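Local coordinates for fatty acid/retinol binding protein protein 7, isoform A, confirmed BY transcript evidence (Caenorhabditis elegans, PDB 2W9Y), which probably binds fatty acids such as oleic acid, and retinoids, in lipid transport, at residues G1-A6 / C100-G105; N14-E19 / H93-T98; H36-K41 / D53-K58. All blocks are in the same frame, centred on the assembly; numbering follows the deposited sequence. Where two conformers were deposited one is given.

Interaction 1: G1-A6 / C100-G105; sequences GAMSVA and CSLTVG. With SO4 (sulfate ion), chain B.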
loop_
_atom_site.group_PDB
_atom_site.type_symbol
_atom_site.label_atom_id
_atom_site.label_comp_id
_atom_site.label_asym_id
_atom_site.label_seq_id
_atom_site.Cartn_x
_atom_site.Cartn_y
_atom_site.Cartn_z
ATOM N N GLY A 1 -7.689 10.364 11.900
ATOM C CA GLY A 1 -8.787 11.113 11.202
ATOM C C GLY A 1 -9.754 10.110 10.568
ATOM O O GLY A 1 -10.032 9.054 11.181
ATOM N N ALA A 2 -10.277 10.416 9.374
ATOM C CA ALA A 2 -11.287 9.525 8.799
ATOM C C ALA A 2 -10.791 8.068 8.623
ATOM O O ALA A 2 -11.561 7.091 8.846
ATOM C CB ALA A 2 -11.778 10.066 7.499
ATOM N N MET A 3 -9.539 7.902 8.173
ATOM C CA MET A 3 -9.072 6.554 7.858
ATOM C C MET A 3 -8.738 5.575 8.988
ATOM O O MET A 3 -8.881 4.359 8.808
ATOM C CB MET A 3 -7.948 6.620 6.839
ATOM C CG MET A 3 -8.485 7.041 5.478
ATOM S SD MET A 3 -9.446 5.693 4.683
ATOM C CE MET A 3 -8.181 4.424 4.551
ATOM N N SER A 4 -8.291 6.058 10.135
ATOM C CA SER A 4 -7.901 5.180 11.252
ATOM C C SER A 4 -6.652 4.306 10.916
ATOM O O SER A 4 -6.559 3.165 11.368
ATOM C CB SER A 4 -9.048 4.251 11.720
ATOM O OG SER A 4 -10.274 4.897 12.045
ATOM N N VAL A 5 -5.689 4.838 10.183
ATOM C CA VAL A 5 -4.391 4.100 9.960
ATOM C C VAL A 5 -3.695 3.640 11.237
ATOM O O VAL A 5 -3.064 2.587 11.284
ATOM C CB VAL A 5 -3.383 4.990 9.189
ATOM C CG1 VAL A 5 -1.970 4.398 9.291
ATOM C CG2 VAL A 5 -3.831 5.073 7.681
ATOM N N ALA A 6 -3.808 4.424 12.292
ATOM C CA ALA A 6 -3.139 4.088 13.526
ATOM C C ALA A 6 -3.684 2.829 14.178
ATOM O O ALA A 6 -2.999 2.208 15.014
ATOM C CB ALA A 6 -3.260 5.249 14.504
ATOM N N CYS A 100 -7.511 -1.147 1.372
ATOM C CA CYS A 100 -8.890 -1.409 0.890
ATOM C C CYS A 100 -9.785 -1.890 2.066
ATOM O O CYS A 100 -10.857 -1.392 2.286
ATOM C CB CYS A 100 -8.893 -2.447 -0.236
ATOM S SG CYS A 100 -10.556 -2.852 -0.828
ATOM N N SER A 101 -9.289 -2.803 2.881
ATOM C CA SER A 101 -10.107 -3.367 3.976
ATOM C C SER A 101 -10.388 -2.282 5.005
ATOM O O SER A 101 -11.517 -2.206 5.538
ATOM C CB SER A 101 -9.347 -4.535 4.606
ATOM O OG SER A 101 -9.274 -5.584 3.630
ATOM N N LEU A 102 -9.372 -1.464 5.296
ATOM C CA LEU A 102 -9.483 -0.411 6.258
ATOM C C LEU A 102 -10.571 0.543 5.773
ATOM O O LEU A 102 -11.446 0.983 6.555
ATOM C CB LEU A 102 -8.094 0.279 6.497
ATOM C CG LEU A 102 -8.060 1.340 7.598
ATOM C CD1 LEU A 102 -8.506 0.825 8.972
ATOM C CD2 LEU A 102 -6.673 2.090 7.619
ATOM N N THR A 103 -10.572 0.823 4.480
ATOM C CA THR A 103 -11.530 1.781 3.919
ATOM C C THR A 103 -12.974 1.239 4.001
ATOM O O THR A 103 -13.897 1.977 4.346
ATOM C CB THR A 103 -11.179 2.113 2.452
ATOM O OG1 THR A 103 -9.886 2.753 2.430
ATOM C CG2 THR A 103 -12.294 3.012 1.842
ATOM N N VAL A 104 -13.166 -0.038 3.689
ATOM C CA VAL A 104 -14.489 -0.595 3.612
ATOM C C VAL A 104 -15.002 -1.197 4.915
ATOM O O VAL A 104 -16.113 -1.709 4.946
ATOM C CB VAL A 104 -14.627 -1.599 2.479
ATOM C CG1 VAL A 104 -14.218 -0.978 1.152
ATOM C CG2 VAL A 104 -13.800 -2.792 2.761
ATOM N N GLY A 105 -14.191 -1.172 5.963
ATOM C CA GLY A 105 -14.545 -1.784 7.242
ATOM C C GLY A 105 -14.517 -3.288 7.348
ATOM O O GLY A 105 -15.312 -3.853 8.105
HETATM S S SO4 B . -7.025 8.017 14.456
HETATM O O1 SO4 B . -8.186 7.794 13.621
HETATM O O2 SO4 B . -6.158 9.000 13.811
HETATM O O3 SO4 B . -7.456 8.476 15.780
HETATM O O4 SO4 B . -6.330 6.722 14.509
#
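A leucine side chain packs here more closely against a backbone carbonyl oxygen than against any carbon of the N-terminal segment. L102 CG and CD2 each lie 3.4 Å from M3 O and L102 CD1 3.6 Å from it, so the branch point and both methyls gather round the oxygen. The side chain is put there by its first torsion, with CG anti to the backbone N (chi1 -175°), which carries the isobutyl group out from the helix toward the N-terminal segment. Beyond M3 O, CD1 also nears S4 O at 3.9 Å, while CD2 nears the V5 backbone, 3.8 Å from V5 CA, with V5 CG2 slightly farther off. No hydrogen bond joins the two segments. The arrangement belongs to the all-helical fold of the nematode FAR proteins: an irregular, curled N-terminal segment, turned at S4 by a positive phi of 66° and passing into a 3-10 turn at V5, is laid across the last turn of helix 82-104. That helix ends in a Schellman motif, where G105 leaves helical geometry with a phi of 74°. Beside L102, the M3 side chain is bent at chi2 and chi3 and crosses T103 obliquely, bringing M3 CE within 3.2 Å of T103 OG1. The hydroxyl is hydrogen-bonded to L99 O, so the short methyl approach adds packing to a group already engaged. M3 also rests on I27, and V5 on L21 and S24 of helix 18-26. At the chain start, a sulfate probably carried over from crystallisation takes a weak hydrogen bond from G1 N to its O1 at 3.1 Å.

Interaction 2: N14-E19 / H93-T98; sequences NFFPTE and HMVTTT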
loop_
_atom_site.group_PDB
_atom_site.type_symbol
_atom_site.label_atom_id
_atom_site.label_comp_id
_atom_site.label_asym_id
_atom_site.label_seq_id
_atom_site.Cartn_x
_atom_site.Cartn_y
_atom_site.Cartn_z
ATOM N N ASN A 14 4.636 -1.343 9.537
ATOM C CA ASN A 14 6.017 -1.474 9.143
ATOM C C ASN A 14 6.288 -1.499 7.647
ATOM O O ASN A 14 7.295 -0.894 7.205
ATOM C CB ASN A 14 6.642 -2.739 9.728
ATOM C CG ASN A 14 6.972 -2.635 11.179
ATOM O OD1 ASN A 14 6.811 -1.585 11.795
ATOM N ND2 ASN A 14 7.390 -3.757 11.770
ATOM N N PHE A 15 5.418 -2.167 6.861
ATOM C CA PHE A 15 5.614 -2.350 5.424
ATOM C C PHE A 15 5.026 -1.223 4.524
ATOM O O PHE A 15 5.220 -1.245 3.318
ATOM C CB PHE A 15 4.989 -3.697 4.967
ATOM C CG PHE A 15 5.748 -4.851 5.453
ATOM C CD1 PHE A 15 7.002 -5.141 4.912
ATOM C CD2 PHE A 15 5.280 -5.611 6.498
ATOM C CE1 PHE A 15 7.771 -6.204 5.414
ATOM C CE2 PHE A 15 6.003 -6.723 6.956
ATOM C CZ PHE A 15 7.233 -7.010 6.435
ATOM N N PHE A 16 4.275 -0.282 5.095
ATOM C CA PHE A 16 3.578 0.726 4.282
ATOM C C PHE A 16 4.592 1.730 3.661
ATOM O O PHE A 16 5.359 2.315 4.398
ATOM C CB PHE A 16 2.541 1.537 5.140
ATOM C CG PHE A 16 1.131 0.988 5.052
ATOM C CD1 PHE A 16 0.806 -0.311 5.519
ATOM C CD2 PHE A 16 0.145 1.728 4.446
ATOM C CE1 PHE A 16 -0.488 -0.812 5.383
ATOM C CE2 PHE A 16 -1.141 1.258 4.325
ATOM C CZ PHE A 16 -1.467 -0.019 4.782
ATOM N N PRO A 17 4.598 1.885 2.330
ATOM C CA PRO A 17 5.374 3.047 1.790
ATOM C C PRO A 17 4.820 4.370 2.286
ATOM O O PRO A 17 3.636 4.473 2.612
ATOM C CB PRO A 17 5.179 2.946 0.279
ATOM C CG PRO A 17 4.845 1.419 0.020
ATOM C CD PRO A 17 3.982 1.072 1.227
ATOM N N THR A 18 5.690 5.369 2.368
ATOM C CA THR A 18 5.341 6.727 2.821
ATOM C C THR A 18 4.164 7.294 2.053
ATOM O O THR A 18 3.199 7.877 2.681
ATOM C CB THR A 18 6.563 7.674 2.810
ATOM O OG1 THR A 18 7.477 7.203 3.838
ATOM C CG2 THR A 18 6.116 9.122 3.217
ATOM N N GLU A 19 4.185 7.065 0.734
ATOM C CA GLU A 19 3.148 7.643 -0.081
ATOM C C GLU A 19 1.741 7.074 0.251
ATOM O O GLU A 19 0.773 7.843 0.259
ATOM C CB GLU A 19 3.463 7.555 -1.577
ATOM C CG GLU A 19 3.819 6.103 -2.081
ATOM C CD GLU A 19 5.334 5.791 -2.055
ATOM O OE1 GLU A 19 5.809 4.997 -2.951
ATOM O OE2 GLU A 19 6.054 6.294 -1.150
ATOM N N HIS A 93 1.018 -5.797 -2.719
ATOM C CA HIS A 93 -0.287 -6.475 -2.646
ATOM C C HIS A 93 -0.807 -6.495 -1.225
ATOM O O HIS A 93 -1.996 -6.188 -1.006
ATOM C CB HIS A 93 -0.227 -7.873 -3.207
ATOM C CG HIS A 93 -1.559 -8.511 -3.377
ATOM N ND1 HIS A 93 -2.057 -9.468 -2.513
ATOM C CD2 HIS A 93 -2.495 -8.359 -4.347
ATOM C CE1 HIS A 93 -3.241 -9.875 -2.941
ATOM N NE2 HIS A 93 -3.529 -9.221 -4.052
ATOM N N MET A 94 0.054 -6.776 -0.249
ATOM C CA MET A 94 -0.382 -6.757 1.152
ATOM C C MET A 94 -0.892 -5.362 1.545
ATOM O O MET A 94 -2.008 -5.213 2.091
ATOM C CB MET A 94 0.753 -7.203 2.093
ATOM C CG MET A 94 0.322 -7.474 3.517
ATOM S SD MET A 94 0.186 -6.003 4.604
ATOM C CE MET A 94 1.923 -5.496 4.767
ATOM N N VAL A 95 -0.087 -4.333 1.250
ATOM C CA VAL A 95 -0.465 -2.960 1.592
ATOM C C VAL A 95 -1.763 -2.497 0.947
ATOM O O VAL A 95 -2.637 -1.840 1.622
ATOM C CB VAL A 95 0.698 -2.005 1.193
ATOM C CG1 VAL A 95 0.312 -0.590 1.455
ATOM C CG2 VAL A 95 1.973 -2.353 2.014
ATOM N N THR A 96 -1.943 -2.869 -0.316
ATOM C CA THR A 96 -3.136 -2.466 -1.078
ATOM C C THR A 96 -4.362 -3.082 -0.446
ATOM O O THR A 96 -5.311 -2.369 -0.105
ATOM C CB THR A 96 -3.065 -2.940 -2.522
ATOM O OG1 THR A 96 -1.955 -2.324 -3.186
ATOM C CG2 THR A 96 -4.351 -2.607 -3.255
ATOM N N THR A 97 -4.320 -4.403 -0.261
ATOM C CA THR A 97 -5.436 -5.180 0.369
ATOM C C THR A 97 -5.806 -4.571 1.730
ATOM O O THR A 97 -6.986 -4.347 2.050
ATOM C CB THR A 97 -5.009 -6.631 0.644
ATOM O OG1 THR A 97 -4.785 -7.276 -0.596
ATOM C CG2 THR A 97 -6.121 -7.399 1.316
ATOM N N THR A 98 -4.799 -4.281 2.546
ATOM C CA THR A 98 -5.056 -3.662 3.819
ATOM C C THR A 98 -5.777 -2.352 3.753
ATOM O O THR A 98 -6.739 -2.116 4.516
ATOM C CB THR A 98 -3.702 -3.418 4.558
ATOM O OG1 THR A 98 -3.063 -4.679 4.756
ATOM C CG2 THR A 98 -3.910 -2.796 5.906
#
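F16 has a first torsion of -95°, off the staggered positions, and V95 has CG1 anti to the backbone N (chi1 177°); together these swing the phenyl ring over the V95 methyl. The result is a CH-pi contact in the centre of the all-helical FAR fold, where the segment leading into helix 18-26 crosses the long helix 82-104. V95 CG1 stands 3.6 Å from the F16 ring centroid and 9° off the ring normal, which places it almost over the middle of one face. The six ring carbons are therefore nearly equidistant from it, F16 CE2 being the closest at 3.7 Å. One helical turn on, T98 meets the same ring at its edge: T98 CG2, anti to its own backbone N, lies near the ring plane and 3.9 Å from F16 CZ. Face and edge are thus covered by two residues of one helix side, while L21 also touches F16.

F15 serves the other flank. Its CG is anti to the carbonyl carbon, and its CB meets M94 CE at 3.6 Å. The methionine chain, bent at both chi2 and chi3, crosses the phenylalanine at about a right angle and offers its terminal methyl obliquely to the ring. L116 of helix 111-121 touches both F15 and M94, so a third helix joins this cluster. V95 CG2, the second methyl of the valine, points to the backbone instead and lies 3.7 Å from F15 O. P17, the N-cap residue of helix 18-26, reaches V95 tip to tip, its CD lying 4.0 Å from both V95 CG1 and V95 CG2.

Interaction 3: H36-K41 / D53-K58; sequences HEVFQK and DEVSKK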
loop_
_atom_site.group_PDB
_atom_site.type_symbol
_atom_site.label_atom_id
_atom_site.label_comp_id
_atom_site.label_asym_id
_atom_site.label_seq_id
_atom_site.Cartn_x
_atom_site.Cartn_y
_atom_site.Cartn_z
ATOM N N HIS A 36 -14.924 4.264 -0.147
ATOM C CA HIS A 36 -15.799 3.183 0.285
ATOM C C HIS A 36 -16.703 2.755 -0.849
ATOM O O HIS A 36 -16.742 1.578 -1.187
ATOM C CB HIS A 36 -16.674 3.683 1.488
ATOM C CG HIS A 36 -17.364 2.591 2.245
ATOM N ND1 HIS A 36 -18.502 1.969 1.788
ATOM C CD2 HIS A 36 -17.106 2.055 3.454
ATOM C CE1 HIS A 36 -18.892 1.055 2.654
ATOM N NE2 HIS A 36 -18.071 1.097 3.689
ATOM N N GLU A 37 -17.479 3.678 -1.411
ATOM C CA GLU A 37 -18.392 3.308 -2.512
ATOM C C GLU A 37 -17.651 2.580 -3.673
ATOM O O GLU A 37 -18.127 1.564 -4.244
ATOM C CB GLU A 37 -19.116 4.585 -2.983
ATOM C CG GLU A 37 -20.323 4.464 -3.919
ATOM C CD GLU A 37 -20.773 5.845 -4.470
ATOM O OE1 GLU A 37 -20.377 6.896 -3.891
ATOM O OE2 GLU A 37 -21.537 5.886 -5.476
ATOM N N VAL A 38 -16.485 3.056 -4.033
ATOM C CA VAL A 38 -15.814 2.482 -5.198
ATOM C C VAL A 38 -15.211 1.159 -4.867
ATOM O O VAL A 38 -15.384 0.212 -5.654
ATOM C CB VAL A 38 -14.691 3.386 -5.754
ATOM C CG1 VAL A 38 -13.892 2.621 -6.834
ATOM C CG2 VAL A 38 -15.301 4.610 -6.343
ATOM N N PHE A 39 -14.524 1.053 -3.720
ATOM C CA PHE A 39 -13.788 -0.182 -3.360
ATOM C C PHE A 39 -14.785 -1.303 -3.053
ATOM O O PHE A 39 -14.487 -2.465 -3.252
ATOM C CB PHE A 39 -12.854 -0.027 -2.138
ATOM C CG PHE A 39 -11.699 0.926 -2.325
ATOM C CD1 PHE A 39 -11.377 1.474 -3.581
ATOM C CD2 PHE A 39 -10.915 1.280 -1.224
ATOM C CE1 PHE A 39 -10.309 2.385 -3.717
ATOM C CE2 PHE A 39 -9.859 2.157 -1.339
ATOM C CZ PHE A 39 -9.532 2.713 -2.601
ATOM N N GLN A 40 -15.977 -0.944 -2.589
ATOM C CA GLN A 40 -17.012 -1.943 -2.241
ATOM C C GLN A 40 -17.502 -2.722 -3.493
ATOM O O GLN A 40 -18.080 -3.831 -3.385
ATOM C CB GLN A 40 -18.187 -1.271 -1.504
ATOM C CG GLN A 40 -19.087 -2.178 -0.635
ATOM C CD GLN A 40 -20.391 -1.442 -0.209
ATOM O OE1 GLN A 40 -20.639 -0.323 -0.672
ATOM N NE2 GLN A 40 -21.216 -2.070 0.661
ATOM N N LYS A 41 -17.275 -2.135 -4.667
ATOM C CA LYS A 41 -17.570 -2.824 -5.915
ATOM C C LYS A 41 -16.570 -3.956 -6.190
ATOM O O LYS A 41 -16.904 -4.919 -6.876
ATOM C CB LYS A 41 -17.656 -1.843 -7.090
ATOM C CG LYS A 41 -18.929 -0.949 -7.058
ATOM C CD LYS A 41 -19.082 -0.114 -8.356
ATOM C CE LYS A 41 -19.209 -0.986 -9.640
ATOM N NZ LYS A 41 -19.675 -0.223 -10.853
ATOM N N ASP A 53 -9.527 5.269 -12.271
ATOM C CA ASP A 53 -10.574 5.695 -13.171
ATOM C C ASP A 53 -11.903 5.870 -12.444
ATOM O O ASP A 53 -12.516 6.921 -12.509
ATOM C CB ASP A 53 -10.684 4.642 -14.240
ATOM C CG ASP A 53 -9.356 3.912 -14.441
ATOM O OD1 ASP A 53 -8.798 4.049 -15.542
ATOM O OD2 ASP A 53 -8.838 3.224 -13.503
ATOM N N GLU A 54 -12.345 4.859 -11.721
ATOM C CA GLU A 54 -13.609 4.945 -11.008
ATOM C C GLU A 54 -13.642 6.023 -9.907
ATOM O O GLU A 54 -14.634 6.780 -9.765
ATOM C CB GLU A 54 -13.914 3.590 -10.380
ATOM C CG GLU A 54 -14.258 2.512 -11.409
ATOM C CD GLU A 54 -14.189 1.115 -10.801
ATOM O OE1 GLU A 54 -14.324 1.007 -9.562
ATOM O OE2 GLU A 54 -14.000 0.124 -11.548
ATOM N N VAL A 55 -12.575 6.098 -9.121
ATOM C CA VAL A 55 -12.514 7.132 -8.122
ATOM C C VAL A 55 -12.558 8.521 -8.738
ATOM O O VAL A 55 -13.239 9.426 -8.210
ATOM C CB VAL A 55 -11.217 7.021 -7.230
ATOM C CG1 VAL A 55 -11.092 8.229 -6.297
ATOM C CG2 VAL A 55 -11.132 5.679 -6.413
ATOM N N SER A 56 -11.843 8.719 -9.849
ATOM C CA SER A 56 -11.649 10.087 -10.363
ATOM C C SER A 56 -12.948 10.578 -11.006
ATOM O O SER A 56 -13.243 11.764 -11.002
ATOM C CB SER A 56 -10.491 10.142 -11.364
ATOM O OG SER A 56 -9.332 9.489 -10.863
ATOM N N LYS A 57 -13.716 9.634 -11.530
ATOM C CA LYS A 57 -15.063 9.874 -12.064
ATOM C C LYS A 57 -15.926 10.561 -10.998
ATOM O O LYS A 57 -16.726 11.450 -11.283
ATOM C CB LYS A 57 -15.693 8.525 -12.449
ATOM C CG LYS A 57 -17.237 8.486 -12.522
ATOM C CD LYS A 57 -17.738 7.375 -13.482
ATOM C CE LYS A 57 -19.227 7.533 -13.839
ATOM N NZ LYS A 57 -19.552 7.024 -15.213
ATOM N N LYS A 58 -15.747 10.116 -9.758
ATOM C CA LYS A 58 -16.522 10.625 -8.641
ATOM C C LYS A 58 -15.928 11.848 -7.950
ATOM O O LYS A 58 -16.672 12.666 -7.459
ATOM C CB LYS A 58 -16.755 9.500 -7.655
ATOM C CG LYS A 58 -17.876 8.576 -8.106
ATOM C CD LYS A 58 -17.706 7.190 -7.576
ATOM C CE LYS A 58 -19.073 6.499 -7.304
ATOM N NZ LYS A 58 -20.241 7.024 -8.111
#
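V38 is the centre of the contact, and its two methyls meet different neighbours. V38 CG1, anti to the backbone N (chi1 171°), lies 3.2 Å from E54 OE1 and 3.7 Å from E54 CB, and it reaches V55 CG2 at 4.1 Å. V38 CG2 instead lies alongside the K58 chain, 3.7 Å from K58 CD, the two side chains passing in opposite directions. An alanine here would remove both methyls and would probably loosen the packing on E54, V55 and the aliphatic part of K58 together.

Farther out, F39 CE1 approaches V55 CG2 at 4.3 Å, and the phenyl ring also touches helix 82-104, so helix 32-39 rests on the long helix through F39, while V55, on L62 and L66, ties helix 51-58 to helix 60-75. On the outer side, E37 is extended with CG anti to the backbone N, and K58 bends at chi3 and chi4 to meet it at about a right angle. K58 NZ and E37 OE2, 3.1 Å apart, form a salt bridge whose hydrogen bond is weak.

E54 OE1, by contrast, is buried against the valine methyl with no partner in the model. That burial would tend to raise the pKa of the carboxylate and K41 NZ, 5.6 Å from E54 OE1, to lower it, so the net shift is uncertain.

In the fold
From the N terminus, the first six residues reach far along the chain to 100-105 at the end of helix 82-104, closing the widest loop, interaction 1. Residues 14-19 then meet 93-98 of the same helix, closing interaction 2 within that span. Interaction 3, joining helix 32-39 to helix 51-58, closes a short loop within both. The three are concentric and none cross. Interactions 1 and 2 thus fix the N-terminal segments at successive places on the long helix, their centres 12 Å apart. Interaction 3 touches interaction 1, where H36 and F39 meet T103 and V104, but stays about 7 Å from interaction 2 at the nearest atoms.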